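Local coordinates for protein transcriptional repressor, TetR family (Thermus thermophilus, PDB 3ANP) that binds acyl-CoA and probably acts as a DNA-binding repressor that controls fatty acid degradation, at residues Leu76-Phe90 / Leu128-Arg140. Sequence-based numbering, arbitrary orientation.
Sequences LAQGREPVEVLRHLF and LGDLIAEILKPLR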
loop_
_atom_site.group_PDB
_atom_site.type_symbol
_atom_site.label_atom_id
_atom_site.label_comp_id
_atom_site.label_asym_id
_atom_site.label_seq_id
_atom_site.Cartn_x
_atom_site.Cartn_y
_atom_site.Cartn_z
ATOM N N LEU A 76 23.429 -8.600 11.669
ATOM C CA LEU A 76 24.063 -7.361 12.069
ATOM C C LEU A 76 25.158 -7.688 13.080
ATOM O O LEU A 76 26.289 -7.228 12.943
ATOM C CB LEU A 76 23.030 -6.388 12.667
ATOM C CG LEU A 76 22.037 -5.830 11.630
ATOM C CD1 LEU A 76 20.974 -4.984 12.327
ATOM C CD2 LEU A 76 22.798 -4.992 10.576
ATOM N N ALA A 77 24.827 -8.508 14.074
ATOM C CA ALA A 77 25.802 -8.891 15.095
ATOM C C ALA A 77 27.023 -9.576 14.489
ATOM O O ALA A 77 28.127 -9.464 15.025
ATOM C CB ALA A 77 25.154 -9.804 16.129
ATOM N N GLN A 78 26.835 -10.285 13.382
ATOM C CA GLN A 78 27.947 -10.967 12.720
ATOM C C GLN A 78 28.837 -9.960 11.991
ATOM O O GLN A 78 29.922 -10.308 11.522
ATOM C CB GLN A 78 27.441 -11.987 11.696
ATOM C CG GLN A 78 26.723 -13.198 12.265
ATOM C CD GLN A 78 26.181 -14.113 11.167
ATOM O OE1 GLN A 78 25.518 -15.119 11.446
ATOM N NE2 GLN A 78 26.464 -13.765 9.911
ATOM N N GLY A 79 28.368 -8.721 11.880
ATOM C CA GLY A 79 29.143 -7.695 11.206
ATOM C C GLY A 79 28.783 -7.474 9.744
ATOM O O GLY A 79 29.586 -6.937 8.978
ATOM N N ARG A 80 27.587 -7.883 9.335
ATOM C CA ARG A 80 27.187 -7.682 7.947
ATOM C C ARG A 80 26.826 -6.215 7.749
ATOM O O ARG A 80 26.301 -5.574 8.655
ATOM C CB ARG A 80 25.975 -8.546 7.598
ATOM C CG ARG A 80 26.239 -10.038 7.560
ATOM C CD ARG A 80 27.216 -10.402 6.451
ATOM N NE ARG A 80 27.135 -11.822 6.119
ATOM C CZ ARG A 80 26.089 -12.390 5.520
ATOM N NH1 ARG A 80 26.098 -13.691 5.259
ATOM N NH2 ARG A 80 25.039 -11.657 5.171
ATOM N N GLU A 81 27.114 -5.687 6.567
ATOM C CA GLU A 81 26.784 -4.300 6.256
ATOM C C GLU A 81 25.265 -4.132 6.314
ATOM O O GLU A 81 24.529 -4.964 5.797
ATOM C CB GLU A 81 27.248 -3.935 4.842
ATOM C CG GLU A 81 28.744 -3.995 4.604
ATOM C CD GLU A 81 29.112 -3.550 3.197
ATOM O OE1 GLU A 81 28.715 -4.233 2.220
ATOM O OE2 GLU A 81 29.793 -2.507 3.071
ATOM N N PRO A 82 24.783 -3.054 6.942
ATOM C CA PRO A 82 23.345 -2.807 7.043
ATOM C C PRO A 82 22.630 -2.819 5.694
ATOM O O PRO A 82 21.522 -3.361 5.575
ATOM C CB PRO A 82 23.288 -1.449 7.715
ATOM C CG PRO A 82 24.424 -1.542 8.673
ATOM C CD PRO A 82 25.527 -2.117 7.803
ATOM N N VAL A 83 23.240 -2.229 4.672
ATOM C CA VAL A 83 22.567 -2.230 3.377
ATOM C C VAL A 83 22.436 -3.640 2.834
ATOM O O VAL A 83 21.414 -3.982 2.240
ATOM C CB VAL A 83 23.265 -1.314 2.341
ATOM C CG1 VAL A 83 22.672 -1.548 0.939
ATOM C CG2 VAL A 83 23.036 0.145 2.737
ATOM N N GLU A 84 23.450 -4.473 3.047
ATOM C CA GLU A 84 23.360 -5.856 2.574
ATOM C C GLU A 84 22.334 -6.625 3.400
ATOM O O GLU A 84 21.700 -7.552 2.899
ATOM C CB GLU A 84 24.720 -6.563 2.644
ATOM C CG GLU A 84 25.489 -6.522 1.325
ATOM C CD GLU A 84 24.684 -7.093 0.157
ATOM O OE1 GLU A 84 24.222 -8.255 0.244
ATOM O OE2 GLU A 84 24.515 -6.379 -0.853
ATOM N N VAL A 85 22.169 -6.254 4.665
ATOM C CA VAL A 85 21.182 -6.950 5.484
ATOM C C VAL A 85 19.795 -6.568 4.977
ATOM O O VAL A 85 18.880 -7.386 4.976
ATOM C CB VAL A 85 21.306 -6.604 6.973
ATOM C CG1 VAL A 85 20.188 -7.323 7.758
ATOM C CG2 VAL A 85 22.662 -7.069 7.491
ATOM N N LEU A 86 19.645 -5.315 4.559
ATOM C CA LEU A 86 18.376 -4.839 4.004
ATOM C C LEU A 86 18.037 -5.598 2.725
ATOM O O LEU A 86 16.913 -6.071 2.563
ATOM C CB LEU A 86 18.455 -3.359 3.668
ATOM C CG LEU A 86 18.212 -2.380 4.804
ATOM C CD1 LEU A 86 18.453 -0.964 4.295
ATOM C CD2 LEU A 86 16.789 -2.542 5.316
ATOM N N ARG A 87 19.001 -5.687 1.809
ATOM C CA ARG A 87 18.788 -6.404 0.550
ATOM C C ARG A 87 18.424 -7.853 0.835
ATOM O O ARG A 87 17.557 -8.426 0.177
ATOM C CB ARG A 87 20.048 -6.395 -0.330
ATOM C CG ARG A 87 20.434 -5.057 -0.922
ATOM C CD ARG A 87 21.308 -5.269 -2.156
ATOM N NE ARG A 87 21.775 -4.009 -2.725
ATOM C CZ ARG A 87 22.765 -3.280 -2.217
ATOM N NH1 ARG A 87 23.399 -3.689 -1.125
ATOM N NH2 ARG A 87 23.121 -2.141 -2.799
ATOM N N HIS A 88 19.110 -8.448 1.805
ATOM C CA HIS A 88 18.846 -9.834 2.176
ATOM C C HIS A 88 17.419 -9.993 2.699
ATOM O O HIS A 88 16.690 -10.911 2.306
ATOM C CB HIS A 88 19.824 -10.282 3.262
ATOM C CG HIS A 88 19.527 -11.638 3.816
ATOM N ND1 HIS A 88 19.845 -12.800 3.146
ATOM C CD2 HIS A 88 18.925 -12.020 4.967
ATOM C CE1 HIS A 88 19.453 -13.839 3.862
ATOM N NE2 HIS A 88 18.890 -13.393 4.971
ATOM N N LEU A 89 17.022 -9.096 3.596
ATOM C CA LEU A 89 15.688 -9.165 4.175
ATOM C C LEU A 89 14.602 -9.169 3.109
ATOM O O LEU A 89 13.664 -9.967 3.166
ATOM C CB LEU A 89 15.468 -7.993 5.133
ATOM C CG LEU A 89 14.057 -7.817 5.706
ATOM C CD1 LEU A 89 13.642 -9.031 6.503
ATOM C CD2 LEU A 89 14.045 -6.580 6.591
ATOM N N PHE A 90 14.728 -8.292 2.121
ATOM C CA PHE A 90 13.701 -8.227 1.099
ATOM C C PHE A 90 13.753 -9.415 0.170
ATOM O O PHE A 90 12.729 -9.866 -0.315
ATOM C CB PHE A 90 13.788 -6.887 0.367
ATOM C CG PHE A 90 13.332 -5.749 1.222
ATOM C CD1 PHE A 90 11.990 -5.628 1.568
ATOM C CD2 PHE A 90 14.247 -4.870 1.780
ATOM C CE1 PHE A 90 11.567 -4.648 2.465
ATOM C CE2 PHE A 90 13.837 -3.886 2.682
ATOM C CZ PHE A 90 12.498 -3.776 3.023
ATOM N N LEU A 128 6.718 -4.803 10.591
ATOM C CA LEU A 128 7.896 -4.876 9.727
ATOM C C LEU A 128 8.623 -3.527 9.695
ATOM O O LEU A 128 9.856 -3.473 9.634
ATOM C CB LEU A 128 7.470 -5.262 8.309
ATOM C CG LEU A 128 8.564 -5.281 7.232
ATOM C CD1 LEU A 128 9.701 -6.232 7.663
ATOM C CD2 LEU A 128 7.935 -5.709 5.895
ATOM N N GLY A 129 7.858 -2.439 9.733
ATOM C CA GLY A 129 8.462 -1.113 9.719
ATOM C C GLY A 129 9.526 -0.939 10.793
ATOM O O GLY A 129 10.616 -0.409 10.531
ATOM N N ASP A 130 9.212 -1.385 12.006
ATOM C CA ASP A 130 10.141 -1.279 13.121
ATOM C C ASP A 130 11.373 -2.177 12.948
ATOM O O ASP A 130 12.473 -1.802 13.359
ATOM C CB ASP A 130 9.431 -1.581 14.450
ATOM C CG ASP A 130 8.406 -0.514 14.825
ATOM O OD1 ASP A 130 8.507 0.635 14.339
ATOM O OD2 ASP A 130 7.497 -0.822 15.619
ATOM N N LEU A 131 11.206 -3.357 12.346
ATOM C CA LEU A 131 12.366 -4.223 12.098
ATOM C C LEU A 131 13.305 -3.505 11.097
ATOM O O LEU A 131 14.539 -3.489 11.251
ATOM C CB LEU A 131 11.908 -5.579 11.519
ATOM C CG LEU A 131 13.040 -6.529 11.067
ATOM C CD1 LEU A 131 14.068 -6.670 12.181
ATOM C CD2 LEU A 131 12.470 -7.909 10.697
ATOM N N ILE A 132 12.726 -2.908 10.063
ATOM C CA ILE A 132 13.550 -2.186 9.082
ATOM C C ILE A 132 14.288 -1.036 9.782
ATOM O O ILE A 132 15.475 -0.793 9.527
ATOM C CB ILE A 132 12.675 -1.637 7.925
ATOM C CG1 ILE A 132 12.167 -2.809 7.076
ATOM C CG2 ILE A 132 13.476 -0.650 7.057
ATOM C CD1 ILE A 132 11.064 -2.433 6.112
ATOM N N ALA A 133 13.598 -0.350 10.690
ATOM C CA ALA A 133 14.222 0.755 11.414
ATOM C C ALA A 133 15.465 0.289 12.172
ATOM O O ALA A 133 16.423 1.052 12.322
ATOM C CB ALA A 133 13.221 1.395 12.385
ATOM N N GLU A 134 15.460 -0.953 12.657
ATOM C CA GLU A 134 16.626 -1.459 13.386
ATOM C C GLU A 134 17.833 -1.568 12.450
ATOM O O GLU A 134 18.972 -1.395 12.873
ATOM C CB GLU A 134 16.351 -2.845 14.000
ATOM C CG GLU A 134 15.437 -2.857 15.236
ATOM C CD GLU A 134 15.190 -4.271 15.765
ATOM O OE1 GLU A 134 16.113 -5.112 15.698
ATOM O OE2 GLU A 134 14.077 -4.542 16.256
ATOM N N ILE A 135 17.592 -1.866 11.178
ATOM C CA ILE A 135 18.695 -1.978 10.229
ATOM C C ILE A 135 19.194 -0.579 9.845
ATOM O O ILE A 135 20.391 -0.364 9.640
ATOM C CB ILE A 135 18.255 -2.755 8.970
ATOM C CG1 ILE A 135 17.834 -4.181 9.368
ATOM C CG2 ILE A 135 19.390 -2.806 7.966
ATOM C CD1 ILE A 135 17.157 -4.964 8.273
ATOM N N LEU A 136 18.278 0.375 9.758
ATOM C CA LEU A 136 18.653 1.746 9.409
ATOM C C LEU A 136 19.462 2.413 10.515
ATOM O O LEU A 136 20.319 3.255 10.238
ATOM C CB LEU A 136 17.403 2.596 9.134
ATOM C CG LEU A 136 16.464 2.104 8.036
ATOM C CD1 LEU A 136 15.240 3.012 7.971
ATOM C CD2 LEU A 136 17.207 2.067 6.714
ATOM N N LYS A 137 19.199 2.033 11.765
ATOM C CA LYS A 137 19.887 2.626 12.914
ATOM C C LYS A 137 21.414 2.751 12.765
ATOM O O LYS A 137 21.973 3.845 12.918
ATOM C CB LYS A 137 19.544 1.843 14.191
ATOM C CG LYS A 137 20.138 2.418 15.469
ATOM C CD LYS A 137 19.455 1.782 16.686
ATOM C CE LYS A 137 19.930 2.389 17.998
ATOM N NZ LYS A 137 21.354 2.061 18.297
ATOM N N PRO A 138 22.108 1.636 12.489
ATOM C CA PRO A 138 23.564 1.646 12.323
ATOM C C PRO A 138 23.981 2.618 11.209
ATOM O O PRO A 138 25.056 3.224 11.272
ATOM C CB PRO A 138 23.886 0.201 11.950
ATOM C CG PRO A 138 22.771 -0.570 12.525
ATOM C CD PRO A 138 21.569 0.285 12.275
ATOM N N LEU A 139 23.139 2.747 10.181
ATOM C CA LEU A 139 23.443 3.669 9.092
ATOM C C LEU A 139 23.376 5.105 9.603
ATOM O O LEU A 139 24.212 5.940 9.236
ATOM C CB LEU A 139 22.473 3.471 7.918
ATOM C CG LEU A 139 22.614 2.161 7.121
ATOM C CD1 LEU A 139 21.496 2.073 6.097
ATOM C CD2 LEU A 139 23.974 2.091 6.424
ATOM N N ARG A 140 22.393 5.402 10.454
ATOM C CA ARG A 140 22.283 6.752 10.979
ATOM C C ARG A 140 23.492 7.081 11.852
ATOM O O ARG A 140 24.022 8.189 11.791
ATOM C CB ARG A 140 21.006 6.938 11.800
ATOM C CG ARG A 140 20.860 8.372 12.324
ATOM C CD ARG A 140 19.610 8.555 13.156
ATOM N NE ARG A 140 19.533 7.569 14.229
ATOM C CZ ARG A 140 20.479 7.368 15.141
ATOM N NH1 ARG A 140 21.597 8.086 15.121
ATOM N NH2 ARG A 140 20.305 6.448 16.084
#
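Ile135 is the knob of this contact, set into a hole formed by Leu76, Val85, Leu86 and Leu89. Packing is tightest against Leu86. The two side chains lie alongside, pointing opposite ways, and Leu86 CG lies 3.4 Å from Ile135 CG2, a tight carbon-carbon approach. The same methyl, Ile135 CG2, stands 3.3 Å from Pro82 O, over the first turn of helix 82-99. A chi1 of -61° directs Ile135 CG1, and the extended chi2 (170°) then takes CD1 to Leu86, Val85 and Leu89. Ile135 CD1 is 3.9 Å from Val85 CG1. Leu86 also sends CD1 across the side chain of Leu136, at about a right angle. The Leu86 side chain also packs on Leu186 of helix 178-191. Replacing Leu86 with alanine would probably open a gap beside Ile135 CG2 and leave Leu136 CD2 without its neighbour across the contact. Further along, Ile132 CD1 meets the edge of the Phe90 ring, 3.7 Å from Phe90 CZ. Leu89 packs more loosely, its CD2 4.5 Å from Leu128 CD1.

The solvent side is formed by Leu76, Pro82 and Pro138, all partly exposed. It is still well packed in places: Pro82 CB lies 3.7 Å from Leu139 CG, and Pro82 CG also touches Pro138 CB. Leu76 CD1 comes only within 4.1 Å of Glu134 O. The carboxylate of Glu134 forms a salt bridge with Arg73, on helix 54-77.

Helices 82-90 and 128-140 run nearly antiparallel; their axes approach to 9.2 Å at the closest, with 161° between their directions. The contact is thus apolar helix packing around one knob-into-hole, Ile135, within the all-helical C-terminal ligand-binding domain of a TetR-family repressor, with Leu128 touching the bound dodecyl-CoA.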